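Local structure of lipolytic enzyme, g-d-s-l (Clostridium thermocellum, 2W47) at residues 42-47 against 124-129; 52-57 against 101-106; 71-76 against 109-114. The protein is a family 6 carbohydrate-binding module, a beta-sandwich domain of a lipolytic protein, and holds a glycan and a calcium ion. All blocks are in the same frame, centred on the assembly; numbering follows the deposited sequence.

Contact 1 (42-47 against 124-129); sequences IEWNVN and DYLKVF
Strands 42-47 and 124-129 run almost parallel, their axes 9.0 Å apart at closest and 18° from alignment, so that W44 comes to lie over L126 and V46 over V128. No hydrogen bond joins them: they belong to the two facing sheets of a beta sandwich, and the example shows how such layers meet chiefly through side chains. The indole of W44 carries the larger share. CB of L126 sits over one face of its six-membered ring, 3.7 Å from the ring centroid and 19° off the normal, a CH-pi contact displaced toward the rim near CZ3. The two side chains slide past one another in opposite directions, which also brings L126 CD2 to 3.7 Å from W44 CE3. CG of L126 is anti to its backbone N (chi1 169°); from there CD2 of L126 also reaches V46 CG2, 3.9 Å away, and these two chains cross at about a right angle. Farther along, V46 and V128 reach toward each other tip to tip, CG1 of V46 standing 3.9 Å from V128 CG2. The one polar atom of the indole, NE1, bonds to the carbonyl of Q8. V46 and V128 both touch Y7, and L126 backs onto L56. Cohesion between the sheets here is thus dispersive, with the indole N-H satisfied outside the pair and mostly carbon meeting carbon across it.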
ATOM      1  N   ILE A  42       5.000  -5.086  -2.349  0.50  7.11           N
ATOM      2  CA  ILE A  42       3.833  -5.761  -1.796  0.50  7.79           C
ATOM      3  C   ILE A  42       2.743  -5.726  -2.860  0.50  7.63           C
ATOM      4  O   ILE A  42       2.539  -4.705  -3.528  0.50  7.68           O
ATOM      5  CB  ILE A  42       3.330  -5.102  -0.485  0.50  7.64           C
ATOM      6  CG1 ILE A  42       2.802  -3.686  -0.748  0.50  8.24           C
ATOM      7  CG2 ILE A  42       4.427  -5.123   0.570  0.50  8.51           C
ATOM      8  CD1 ILE A  42       2.451  -2.900   0.505  0.50  8.22           C
ATOM      9  N   GLU A  43       2.059  -6.852  -3.026  1.00  8.00           N
ATOM     10  CA  GLU A  43       1.050  -6.986  -4.061  1.00  8.30           C
ATOM     11  C   GLU A  43      -0.186  -7.643  -3.491  1.00  8.60           C
ATOM     12  O   GLU A  43      -0.093  -8.652  -2.798  1.00  9.25           O
ATOM     13  CB  GLU A  43       1.611  -7.826  -5.200  1.00  8.74           C
ATOM     14  CG  GLU A  43       0.670  -8.031  -6.354  1.00  9.57           C
ATOM     15  CD  GLU A  43       1.363  -8.723  -7.491  1.00 10.41           C
ATOM     16  OE1 GLU A  43       2.109  -8.049  -8.231  1.00  9.47           O
ATOM     17  OE2 GLU A  43       1.155  -9.951  -7.663  1.00 12.37           O
ATOM     18  N   TRP A  44      -1.345  -7.073  -3.796  1.00  8.65           N
ATOM     19  CA  TRP A  44      -2.601  -7.686  -3.417  1.00  8.60           C
ATOM     20  C   TRP A  44      -3.468  -7.945  -4.631  1.00  8.81           C
ATOM     21  O   TRP A  44      -3.447  -7.186  -5.607  1.00  8.98           O
ATOM     22  CB  TRP A  44      -3.386  -6.775  -2.480  1.00  8.71           C
ATOM     23  CG  TRP A  44      -2.960  -6.759  -1.052  1.00  8.94           C
ATOM     24  CD1 TRP A  44      -3.277  -7.671  -0.084  1.00  9.73           C
ATOM     25  CD2 TRP A  44      -2.207  -5.732  -0.404  1.00  8.42           C
ATOM     26  NE1 TRP A  44      -2.749  -7.281   1.123  1.00  9.65           N
ATOM     27  CE2 TRP A  44      -2.089  -6.094   0.954  1.00  8.79           C
ATOM     28  CE3 TRP A  44      -1.613  -4.541  -0.844  1.00  9.51           C
ATOM     29  CZ2 TRP A  44      -1.411  -5.312   1.877  1.00  9.63           C
ATOM     30  CZ3 TRP A  44      -0.934  -3.765   0.078  1.00  9.19           C
ATOM     31  CH2 TRP A  44      -0.839  -4.157   1.422  1.00  8.86           C
ATOM     32  N   ASN A  45      -4.240  -9.026  -4.545  1.00  9.20           N
ATOM     33  CA  ASN A  45      -5.308  -9.299  -5.489  1.00 10.09           C
ATOM     34  C   ASN A  45      -6.596  -8.684  -4.962  1.00 10.24           C
ATOM     35  O   ASN A  45      -7.199  -9.176  -4.008  1.00 11.16           O
ATOM     36  CB  ASN A  45      -5.445 -10.807  -5.695  1.00 10.26           C
ATOM     37  CG  ASN A  45      -4.311 -11.379  -6.499  1.00 11.78           C
ATOM     38  OD1 ASN A  45      -3.970 -10.867  -7.563  1.00 11.74           O
ATOM     39  ND2 ASN A  45      -3.723 -12.467  -6.001  1.00 15.45           N
ATOM     40  N   VAL A  46      -6.986  -7.572  -5.575  1.00  9.66           N
ATOM     41  CA  VAL A  46      -8.080  -6.746  -5.078  1.00 10.16           C
ATOM     42  C   VAL A  46      -9.315  -6.925  -5.947  1.00 10.47           C
ATOM     43  O   VAL A  46      -9.252  -6.786  -7.166  1.00 10.55           O
ATOM     44  CB  VAL A  46      -7.646  -5.259  -5.024  1.00  9.76           C
ATOM     45  CG1 VAL A  46      -8.820  -4.332  -4.679  1.00  9.87           C
ATOM     46  CG2 VAL A  46      -6.550  -5.085  -3.990  1.00  9.95           C
ATOM     47  N   ASN A  47     -10.423  -7.259  -5.290  1.00 11.33           N
ATOM     48  CA  ASN A  47     -11.699  -7.410  -5.972  1.00 12.42           C
ATOM     49  C   ASN A  47     -12.388  -6.067  -6.175  1.00 12.86           C
ATOM     50  O   ASN A  47     -12.421  -5.238  -5.269  1.00 13.64           O
ATOM     51  CB  ASN A  47     -12.609  -8.337  -5.162  1.00 12.95           C
ATOM     52  CG  ASN A  47     -14.007  -8.445  -5.746  1.00 14.18           C
ATOM     53  OD1 ASN A  47     -14.979  -7.975  -5.158  1.00 17.63           O
ATOM     54  ND2 ASN A  47     -14.106  -9.060  -6.908  1.00 13.57           N
ATOM     55  N   ASP A 124       0.726  -1.550   7.006  1.00  7.42           N
ATOM     56  CA  ASP A 124      -0.190  -2.314   7.837  1.00  7.50           C
ATOM     57  C   ASP A 124      -1.229  -3.061   7.000  1.00  7.89           C
ATOM     58  O   ASP A 124      -1.502  -4.251   7.233  1.00  7.43           O
ATOM     59  CB  ASP A 124      -0.890  -1.339   8.793  1.00  7.23           C
ATOM     60  CG  ASP A 124      -1.737  -2.029   9.830  1.00  9.28           C
ATOM     61  OD1 ASP A 124      -1.439  -3.186  10.185  1.00  8.22           O
ATOM     62  OD2 ASP A 124      -2.691  -1.386  10.319  1.00  9.69           O
ATOM     63  N   TYR A 125      -1.818  -2.350   6.044  1.00  8.27           N
ATOM     64  CA  TYR A 125      -2.855  -2.889   5.171  1.00  8.36           C
ATOM     65  C   TYR A 125      -3.125  -1.951   4.013  1.00  8.28           C
ATOM     66  O   TYR A 125      -2.640  -0.811   3.994  1.00  8.22           O
ATOM     67  CB  TYR A 125      -4.160  -3.155   5.941  1.00  9.30           C
ATOM     68  CG  TYR A 125      -4.837  -1.966   6.599  1.00  9.65           C
ATOM     69  CD1 TYR A 125      -5.397  -0.934   5.838  1.00  8.98           C
ATOM     70  CD2 TYR A 125      -4.995  -1.920   7.976  1.00 10.25           C
ATOM     71  CE1 TYR A 125      -6.053   0.138   6.444  1.00  9.53           C
ATOM     72  CE2 TYR A 125      -5.653  -0.862   8.589  1.00 10.56           C
ATOM     73  CZ  TYR A 125      -6.177   0.163   7.814  1.00 10.24           C
ATOM     74  OH  TYR A 125      -6.832   1.224   8.405  1.00 12.41           O
ATOM     75  N   LEU A 126      -3.899  -2.451   3.055  1.00  8.52           N
ATOM     76  CA  LEU A 126      -4.470  -1.653   1.990  1.00  9.21           C
ATOM     77  C   LEU A 126      -5.978  -1.689   2.177  1.00  9.56           C
ATOM     78  O   LEU A 126      -6.566  -2.760   2.277  1.00  9.54           O
ATOM     79  CB  LEU A 126      -4.091  -2.236   0.628  1.00  8.98           C
ATOM     80  CG  LEU A 126      -4.812  -1.678  -0.603  1.00 10.48           C
ATOM     81  CD1 LEU A 126      -4.441  -0.227  -0.867  1.00 12.76           C
ATOM     82  CD2 LEU A 126      -4.525  -2.539  -1.824  1.00 10.92           C
ATOM     83  N   LYS A 127      -6.592  -0.515   2.232  1.00  9.47           N
ATOM     84  CA  LYS A 127      -8.034  -0.371   2.373  1.00 10.26           C
ATOM     85  C   LYS A 127      -8.589   0.107   1.042  1.00  9.90           C
ATOM     86  O   LYS A 127      -8.081   1.067   0.462  1.00 10.00           O
ATOM     87  CB  LYS A 127      -8.318   0.652   3.466  1.00 10.81           C
ATOM     88  CG  LYS A 127      -9.791   1.003   3.678  1.00 13.05           C
ATOM     89  CD  LYS A 127      -9.902   2.094   4.744  1.00 17.35           C
ATOM     90  CE  LYS A 127     -11.334   2.461   5.063  1.00 21.01           C
ATOM     91  NZ  LYS A 127     -11.374   3.451   6.173  1.00 23.26           N
ATOM     92  N   VAL A 128      -9.634  -0.562   0.558  1.00  9.74           N
ATOM     93  CA  VAL A 128     -10.192  -0.286  -0.763  1.00 10.09           C
ATOM     94  C   VAL A 128     -11.683  -0.035  -0.620  1.00 10.64           C
ATOM     95  O   VAL A 128     -12.402  -0.816   0.004  1.00 10.56           O
ATOM     96  CB  VAL A 128      -9.928  -1.461  -1.758  1.00  9.68           C
ATOM     97  CG1 VAL A 128     -10.473  -1.177  -3.161  1.00 11.17           C
ATOM     98  CG2 VAL A 128      -8.431  -1.762  -1.832  1.00 10.28           C
ATOM     99  N   PHE A 129     -12.141   1.069  -1.201  1.00 11.70           N
ATOM    100  CA  PHE A 129     -13.572   1.354  -1.228  1.00 12.60           C
ATOM    101  C   PHE A 129     -13.938   2.126  -2.478  1.00 12.87           C
ATOM    102  O   PHE A 129     -13.092   2.766  -3.107  1.00 11.63           O
ATOM    103  CB  PHE A 129     -14.063   2.046   0.059  1.00 13.31           C
ATOM    104  CG  PHE A 129     -13.356   3.331   0.395  1.00 14.49           C
ATOM    105  CD1 PHE A 129     -12.208   3.330   1.181  1.00 14.94           C
ATOM    106  CD2 PHE A 129     -13.868   4.555  -0.033  1.00 15.08           C
ATOM    107  CE1 PHE A 129     -11.564   4.525   1.507  1.00 17.03           C
ATOM    108  CE2 PHE A 129     -13.228   5.749   0.282  1.00 16.45           C
ATOM    109  CZ  PHE A 129     -12.080   5.732   1.061  1.00 15.75           C
TER

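Contact 2 (52-57 against 101-106); sequences GSYALI and ANLNQG
G52 and Y54 pair with L103 and A101 as neighbouring strands of an antiparallel sheet in the beta sandwich, a pairing that brings in the edge strand 95-103. Each is a hydrogen-bonded pair: Y54 N reaches A101 O at 2.9 Å while A101 N returns to Y54 O, and L103 N meets G52 O at 2.8 Å in a nearly straight bond. Between them S53 and N102 form the non-hydrogen-bonded pair. The axes of strands 52-57 and 101-103 make 123° between their N-to-C directions, well short of antiparallel, and the pairing ends at L103. The tight part is the face that bears Y54, A101 and L103, where L56 joins them. L103 crosses the tyrosine at about a right angle, its CD1 3.7 Å from Y54 CG and its CB close to CD2 of the same ring. CG of L56 lies beside the backbone N (chi1 -48°), and L56 CD1 comes 3.8 Å from A101 CB. This apolar group continues into the opposing sheet, where L56 and L103 both touch I110, while the phenol OH of Y54 bonds to the S50 carbonyl. The face carrying S53 and N102 is looser. N102 is exposed, and both residues were modelled in two positions, so their amide-to-hydroxyl contact is doubtful as well as weak. P136, near the chain's C-terminal end, touches both side chains, and S53 OG has a second weak bond to F134 O. In the conformer described, N102 ND2 lies 2.9 Å from S53 OG, with an angle of only 116° at the hydrogen.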
ATOM      1  N   GLY A  52     -14.868   0.789 -12.132  1.00 15.36           N
ATOM      2  CA  GLY A  52     -15.004   2.182 -11.737  1.00 14.56           C
ATOM      3  C   GLY A  52     -13.871   2.661 -10.860  1.00 14.09           C
ATOM      4  O   GLY A  52     -12.830   2.008 -10.753  1.00 13.85           O
ATOM      5  N   SER A  53     -14.078   3.812 -10.227  0.50 13.49           N
ATOM      6  CA  SER A  53     -13.033   4.462  -9.441  0.50 13.07           C
ATOM      7  C   SER A  53     -13.083   4.015  -7.987  0.50 12.52           C
ATOM      8  O   SER A  53     -14.147   3.987  -7.366  0.50 12.47           O
ATOM      9  CB  SER A  53     -13.162   5.983  -9.535  0.50 13.25           C
ATOM     10  OG  SER A  53     -13.277   6.401 -10.883  0.50 14.14           O
ATOM     11  N   TYR A  54     -11.916   3.658  -7.456  1.00 11.84           N
ATOM     12  CA  TYR A  54     -11.791   3.185  -6.081  1.00 11.38           C
ATOM     13  C   TYR A  54     -10.683   3.931  -5.384  1.00 10.93           C
ATOM     14  O   TYR A  54      -9.650   4.217  -5.984  1.00 11.32           O
ATOM     15  CB  TYR A  54     -11.483   1.683  -6.038  1.00 11.93           C
ATOM     16  CG  TYR A  54     -12.658   0.827  -6.438  1.00 11.69           C
ATOM     17  CD1 TYR A  54     -13.438   0.198  -5.478  1.00 11.56           C
ATOM     18  CD2 TYR A  54     -12.989   0.656  -7.778  1.00 11.83           C
ATOM     19  CE1 TYR A  54     -14.538  -0.580  -5.846  1.00 12.81           C
ATOM     20  CE2 TYR A  54     -14.078  -0.122  -8.154  1.00 12.79           C
ATOM     21  CZ  TYR A  54     -14.845  -0.735  -7.181  1.00 13.17           C
ATOM     22  OH  TYR A  54     -15.934  -1.511  -7.550  1.00 13.96           O
ATOM     23  N   ALA A  55     -10.900   4.224  -4.109  1.00 10.23           N
ATOM     24  CA  ALA A  55      -9.829   4.700  -3.246  1.00 10.34           C
ATOM     25  C   ALA A  55      -8.991   3.506  -2.802  1.00  9.95           C
ATOM     26  O   ALA A  55      -9.533   2.466  -2.415  1.00 10.15           O
ATOM     27  CB  ALA A  55     -10.394   5.431  -2.051  1.00 10.92           C
ATOM     28  N   LEU A  56      -7.676   3.676  -2.902  1.00  9.64           N
ATOM     29  CA  LEU A  56      -6.693   2.709  -2.427  1.00  9.72           C
ATOM     30  C   LEU A  56      -5.896   3.434  -1.360  1.00  9.54           C
ATOM     31  O   LEU A  56      -5.123   4.338  -1.670  1.00  9.33           O
ATOM     32  CB  LEU A  56      -5.765   2.283  -3.572  1.00  9.93           C
ATOM     33  CG  LEU A  56      -6.420   1.871  -4.896  1.00 11.03           C
ATOM     34  CD1 LEU A  56      -5.362   1.534  -5.943  1.00 12.52           C
ATOM     35  CD2 LEU A  56      -7.356   0.700  -4.672  1.00 12.75           C
ATOM     36  N   ILE A  57      -6.116   3.056  -0.108  1.00  9.73           N
ATOM     37  CA  ILE A  57      -5.481   3.722   1.019  1.00 10.42           C
ATOM     38  C   ILE A  57      -4.542   2.759   1.737  1.00  9.67           C
ATOM     39  O   ILE A  57      -4.962   1.704   2.212  1.00  9.84           O
ATOM     40  CB  ILE A  57      -6.519   4.292   2.014  1.00 10.73           C
ATOM     41  CG1 ILE A  57      -7.409   5.339   1.325  1.00 12.34           C
ATOM     42  CG2 ILE A  57      -5.822   4.883   3.233  1.00 12.86           C
ATOM     43  CD1 ILE A  57      -8.433   6.009   2.258  1.00 12.78           C
ATOM     44  N   ALA A 101      -7.955   5.165  -8.147  1.00 11.92           N
ATOM     45  CA  ALA A 101      -7.589   4.458  -9.365  1.00 12.37           C
ATOM     46  C   ALA A 101      -8.789   3.762  -9.960  1.00 12.71           C
ATOM     47  O   ALA A 101      -9.697   3.348  -9.238  1.00 12.43           O
ATOM     48  CB  ALA A 101      -6.496   3.434  -9.064  1.00 12.55           C
ATOM     49  N   ASN A 102      -8.779   3.634 -11.284  1.00 13.60           N
ATOM     50  CA  ASN A 102      -9.807   2.874 -11.971  0.50 14.16           C
ATOM     51  C   ASN A 102      -9.489   1.389 -11.897  1.00 14.19           C
ATOM     52  O   ASN A 102      -8.372   0.969 -12.217  1.00 15.06           O
ATOM     53  CB  ASN A 102      -9.945   3.327 -13.426  0.50 14.30           C
ATOM     54  CG  ASN A 102     -10.629   4.678 -13.557  0.50 15.05           C
ATOM     55  OD1 ASN A 102     -10.307   5.463 -14.449  0.50 17.16           O
ATOM     56  ND2 ASN A 102     -11.579   4.955 -12.668  0.50 15.05           N
ATOM     57  N   LEU A 103     -10.466   0.612 -11.445  1.00 14.24           N
ATOM     58  CA  LEU A 103     -10.340  -0.842 -11.351  1.00 14.30           C
ATOM     59  C   LEU A 103     -11.354  -1.503 -12.274  1.00 14.94           C
ATOM     60  O   LEU A 103     -12.406  -0.925 -12.564  1.00 15.00           O
ATOM     61  CB  LEU A 103     -10.570  -1.328  -9.913  1.00 14.27           C
ATOM     62  CG  LEU A 103      -9.672  -0.773  -8.796  1.00 13.22           C
ATOM     63  CD1 LEU A 103      -9.981  -1.489  -7.491  1.00 13.32           C
ATOM     64  CD2 LEU A 103      -8.188  -0.883  -9.145  1.00 13.38           C
ATOM     65  N   ASN A 104     -11.033  -2.712 -12.730  1.00 14.73           N
ATOM     66  CA  ASN A 104     -11.941  -3.510 -13.560  1.00 15.49           C
ATOM     67  C   ASN A 104     -12.759  -4.453 -12.696  1.00 15.44           C
ATOM     68  O   ASN A 104     -12.279  -4.929 -11.672  1.00 15.05           O
ATOM     69  CB  ASN A 104     -11.147  -4.344 -14.569  1.00 15.69           C
ATOM     70  CG  ASN A 104     -10.165  -3.523 -15.376  1.00 17.48           C
ATOM     71  OD1 ASN A 104     -10.544  -2.585 -16.077  1.00 19.76           O
ATOM     72  ND2 ASN A 104      -8.892  -3.893 -15.304  1.00 20.49           N
ATOM     73  N   GLN A 105     -13.990  -4.752 -13.111  1.00 15.51           N
ATOM     74  CA  GLN A 105     -14.788  -5.748 -12.403  1.00 16.04           C
ATOM     75  C   GLN A 105     -13.993  -7.045 -12.281  1.00 15.08           C
ATOM     76  O   GLN A 105     -13.407  -7.519 -13.260  1.00 15.60           O
ATOM     77  CB  GLN A 105     -16.126  -6.008 -13.111  1.00 16.32           C
ATOM     78  CG  GLN A 105     -17.065  -6.906 -12.309  1.00 18.09           C
ATOM     79  CD  GLN A 105     -18.443  -7.051 -12.931  1.00 18.62           C
ATOM     80  OE1 GLN A 105     -19.437  -6.589 -12.369  1.00 24.57           O
ATOM     81  NE2 GLN A 105     -18.509  -7.703 -14.084  1.00 22.47           N
ATOM     82  N   GLY A 106     -13.977  -7.602 -11.075  1.00 14.31           N
ATOM     83  CA  GLY A 106     -13.210  -8.803 -10.801  1.00 13.45           C
ATOM     84  C   GLY A 106     -11.893  -8.455 -10.142  1.00 13.11           C
ATOM     85  O   GLY A 106     -11.802  -7.492  -9.382  1.00 12.66           O
TER

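Contact 3 (71-76 against 109-114); sequences RITVNG and VIRATA
T73 and R111 lie side by side on one face of an antiparallel pair of strands, pointing the same way, with T73 OG1 3.4 Å from R111 CB. This hydroxyl stands between the backbone N and the carbonyl carbon (chi1 54°), where it bonds to two waters. One of these, 2.7 Å from T113 OG1, also donates to R71 O; the other donates to V109 O and accepts from G76 N, tying the turn to the neighbouring strand. Farther along the same face R71 and T113 cross obliquely, and the guanidinium NH2 of R71 comes 3.7 Å from T113 CG2, though the arginine has two modelled positions. R111 instead leads its end away to a salt bridge with E43 and a cation-pi contact with Y41. The other face is apolar: I72 CD1 rests 3.7 Å from A112 CB, and V74 CG2 approaches I110 CG1 at 4.4 Å. Paired backbone bonds at R71-T113 and T73-R111 fix the register, and N75 N closes the pairing on V109 O. Strand 70-74 lies between 106-114 and 77-83 in the five-stranded sheet, 106-114 is flanked beyond by 41-48, and I72, V74 and I110 pack against 95-103 of the facing sheet.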
ATOM      1  N   ARG A  71       6.304   3.138  -6.423  1.00  7.54           N
ATOM      2  CA  ARG A  71       5.673   3.061  -7.728  0.50  8.17           C
ATOM      3  C   ARG A  71       4.447   2.165  -7.604  1.00  8.24           C
ATOM      4  O   ARG A  71       4.562   1.011  -7.190  1.00  7.54           O
ATOM      5  CB  ARG A  71       6.674   2.456  -8.714  0.50  8.46           C
ATOM      6  CG  ARG A  71       6.412   2.738 -10.187  0.50  8.52           C
ATOM      7  CD  ARG A  71       7.476   2.101 -11.083  0.50  9.24           C
ATOM      8  NE  ARG A  71       8.825   2.567 -10.764  0.50 10.50           N
ATOM      9  CZ  ARG A  71       9.729   1.862 -10.085  0.50 11.92           C
ATOM     10  NH1 ARG A  71      10.920   2.386  -9.846  0.50 13.56           N
ATOM     11  NH2 ARG A  71       9.451   0.641  -9.642  0.50 12.52           N
ATOM     12  N   ILE A  72       3.285   2.693  -7.951  1.00  8.10           N
ATOM     13  CA  ILE A  72       2.036   1.950  -7.841  1.00  8.15           C
ATOM     14  C   ILE A  72       1.575   1.492  -9.201  1.00  8.33           C
ATOM     15  O   ILE A  72       1.427   2.296 -10.125  1.00  8.55           O
ATOM     16  CB  ILE A  72       0.923   2.784  -7.161  1.00  8.36           C
ATOM     17  CG1 ILE A  72       1.461   3.530  -5.930  1.00  8.12           C
ATOM     18  CG2 ILE A  72      -0.292   1.901  -6.834  1.00  9.34           C
ATOM     19  CD1 ILE A  72       2.086   2.643  -4.846  1.00  9.41           C
ATOM     20  N   THR A  73       1.334   0.192  -9.305  1.00  8.22           N
ATOM     21  CA  THR A  73       0.838  -0.393 -10.539  1.00  8.25           C
ATOM     22  C   THR A  73      -0.489  -1.113 -10.312  1.00  8.52           C
ATOM     23  O   THR A  73      -0.722  -1.699  -9.254  1.00  8.51           O
ATOM     24  CB  THR A  73       1.856  -1.361 -11.187  1.00  8.10           C
ATOM     25  OG1 THR A  73       2.256  -2.357 -10.235  1.00  8.72           O
ATOM     26  CG2 THR A  73       3.087  -0.620 -11.677  1.00  8.66           C
ATOM     27  N   VAL A  74      -1.359  -1.038 -11.316  1.00  9.12           N
ATOM     28  CA  VAL A  74      -2.603  -1.802 -11.336  1.00 10.34           C
ATOM     29  C   VAL A  74      -2.541  -2.654 -12.586  1.00 10.63           C
ATOM     30  O   VAL A  74      -2.481  -2.136 -13.705  1.00 10.65           O
ATOM     31  CB  VAL A  74      -3.854  -0.892 -11.373  1.00 10.78           C
ATOM     32  CG1 VAL A  74      -5.133  -1.720 -11.552  1.00 12.39           C
ATOM     33  CG2 VAL A  74      -3.934  -0.062 -10.114  1.00 12.34           C
ATOM     34  N   ASN A  75      -2.496  -3.970 -12.394  1.00 11.24           N
ATOM     35  CA  ASN A  75      -2.356  -4.903 -13.505  1.00 11.65           C
ATOM     36  C   ASN A  75      -1.093  -4.602 -14.335  1.00 11.34           C
ATOM     37  O   ASN A  75      -1.054  -4.811 -15.556  1.00 12.51           O
ATOM     38  CB  ASN A  75      -3.643  -4.913 -14.349  1.00 11.99           C
ATOM     39  CG  ASN A  75      -4.887  -5.115 -13.496  1.00 13.81           C
ATOM     40  OD1 ASN A  75      -5.867  -4.358 -13.579  1.00 18.72           O
ATOM     41  ND2 ASN A  75      -4.839  -6.118 -12.643  1.00 11.14           N
ATOM     42  N   GLY A  76      -0.053  -4.115 -13.658  1.00 11.16           N
ATOM     43  CA  GLY A  76       1.217  -3.792 -14.305  1.00 11.54           C
ATOM     44  C   GLY A  76       1.263  -2.418 -14.954  1.00 11.54           C
ATOM     45  O   GLY A  76       2.317  -1.982 -15.430  1.00 12.90           O
ATOM     46  N   VAL A 109      -4.655  -6.583  -9.907  1.00  9.47           N
ATOM     47  CA  VAL A 109      -3.372  -6.854  -9.272  1.00  9.08           C
ATOM     48  C   VAL A 109      -2.738  -5.515  -8.889  1.00  8.53           C
ATOM     49  O   VAL A 109      -2.340  -4.751  -9.763  1.00  8.73           O
ATOM     50  CB  VAL A 109      -2.445  -7.654 -10.216  1.00  9.06           C
ATOM     51  CG1 VAL A 109      -1.169  -8.028  -9.500  1.00  9.82           C
ATOM     52  CG2 VAL A 109      -3.143  -8.922 -10.745  1.00  9.76           C
ATOM     53  N   ILE A 110      -2.681  -5.226  -7.592  1.00  8.18           N
ATOM     54  CA  ILE A 110      -2.205  -3.928  -7.126  1.00  9.32           C
ATOM     55  C   ILE A 110      -0.862  -4.081  -6.416  1.00  8.07           C
ATOM     56  O   ILE A 110      -0.767  -4.803  -5.431  1.00  8.44           O
ATOM     57  CB  ILE A 110      -3.255  -3.246  -6.222  1.00  9.13           C
ATOM     58  CG1 ILE A 110      -4.605  -3.143  -6.975  1.00 11.15           C
ATOM     59  CG2 ILE A 110      -2.743  -1.870  -5.745  1.00 10.49           C
ATOM     60  CD1 ILE A 110      -5.660  -2.229  -6.367  1.00 11.94           C
ATOM     61  N   ARG A 111       0.169  -3.432  -6.956  1.00  7.49           N
ATOM     62  CA  ARG A 111       1.521  -3.548  -6.427  1.00  7.24           C
ATOM     63  C   ARG A 111       2.102  -2.187  -6.056  1.00  7.21           C
ATOM     64  O   ARG A 111       1.943  -1.202  -6.790  1.00  7.37           O
ATOM     65  CB  ARG A 111       2.445  -4.268  -7.429  1.00  7.45           C
ATOM     66  CG  ARG A 111       3.863  -4.509  -6.899  1.00  6.90           C
ATOM     67  CD  ARG A 111       4.778  -5.063  -7.963  1.00  7.67           C
ATOM     68  NE  ARG A 111       4.374  -6.398  -8.385  1.00  8.16           N
ATOM     69  CZ  ARG A 111       5.121  -7.183  -9.151  1.00  9.17           C
ATOM     70  NH1 ARG A 111       6.316  -6.768  -9.569  1.00  9.65           N
ATOM     71  NH2 ARG A 111       4.671  -8.389  -9.483  1.00 10.80           N
ATOM     72  N   ALA A 112       2.787  -2.160  -4.914  1.00  6.83           N
ATOM     73  CA  ALA A 112       3.530  -0.985  -4.451  1.00  6.65           C
ATOM     74  C   ALA A 112       4.999  -1.368  -4.337  1.00  6.43           C
ATOM     75  O   ALA A 112       5.360  -2.190  -3.497  1.00  6.45           O
ATOM     76  CB  ALA A 112       2.983  -0.507  -3.120  1.00  7.22           C
ATOM     77  N   THR A 113       5.830  -0.765  -5.189  1.00  6.92           N
ATOM     78  CA  THR A 113       7.238  -1.121  -5.308  1.00  7.41           C
ATOM     79  C   THR A 113       8.113   0.006  -4.782  1.00  7.39           C
ATOM     80  O   THR A 113       7.945   1.165  -5.175  1.00  8.13           O
ATOM     81  CB  THR A 113       7.601  -1.399  -6.777  1.00  7.89           C
ATOM     82  OG1 THR A 113       6.783  -2.464  -7.263  1.00  7.54           O
ATOM     83  CG2 THR A 113       9.047  -1.816  -6.938  1.00  7.81           C
ATOM     84  N   ALA A 114       9.058  -0.336  -3.913  1.00  7.62           N
ATOM     85  CA  ALA A 114       9.970   0.659  -3.342  1.00  7.37           C
ATOM     86  C   ALA A 114      10.916   1.198  -4.402  1.00  7.68           C
ATOM     87  O   ALA A 114      11.545   0.428  -5.136  1.00  7.96           O
ATOM     88  CB  ALA A 114      10.751   0.052  -2.203  1.00  8.40           C
TER
HETATM   89  O   HOH W   1       4.618  -1.408  -8.570  1.00 10.08           O
HETATM   90  O   HOH W   2      12.124   0.325  -7.923  1.00 13.73           O
HETATM   91  O   HOH W   3       0.291  -4.318 -10.730  1.00  9.16           O

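Contact 2 joins strands of the four-stranded sheet, contact 3 strands of the five-stranded one, and contact 1 spans both layers, so the three illustrate pairing within sheets and packing between them. The centres of contacts 1 and 2 are about 11 Å apart, as are those of contacts 1 and 3; the centres of contacts 2 and 3 are about 13 Å apart. Along the chain, contact 1 encloses the others, whose segments alternate, so the polypeptide repeatedly changes sheets. Probable backbone hydrogen bonds, K127 N to I57 O and W44 N to I110 O, tie contact 1 to contacts 2 and 3. All three contacts are parts of the sandwich core; the side chain of A112 lies about 13 Å from the calcium ion.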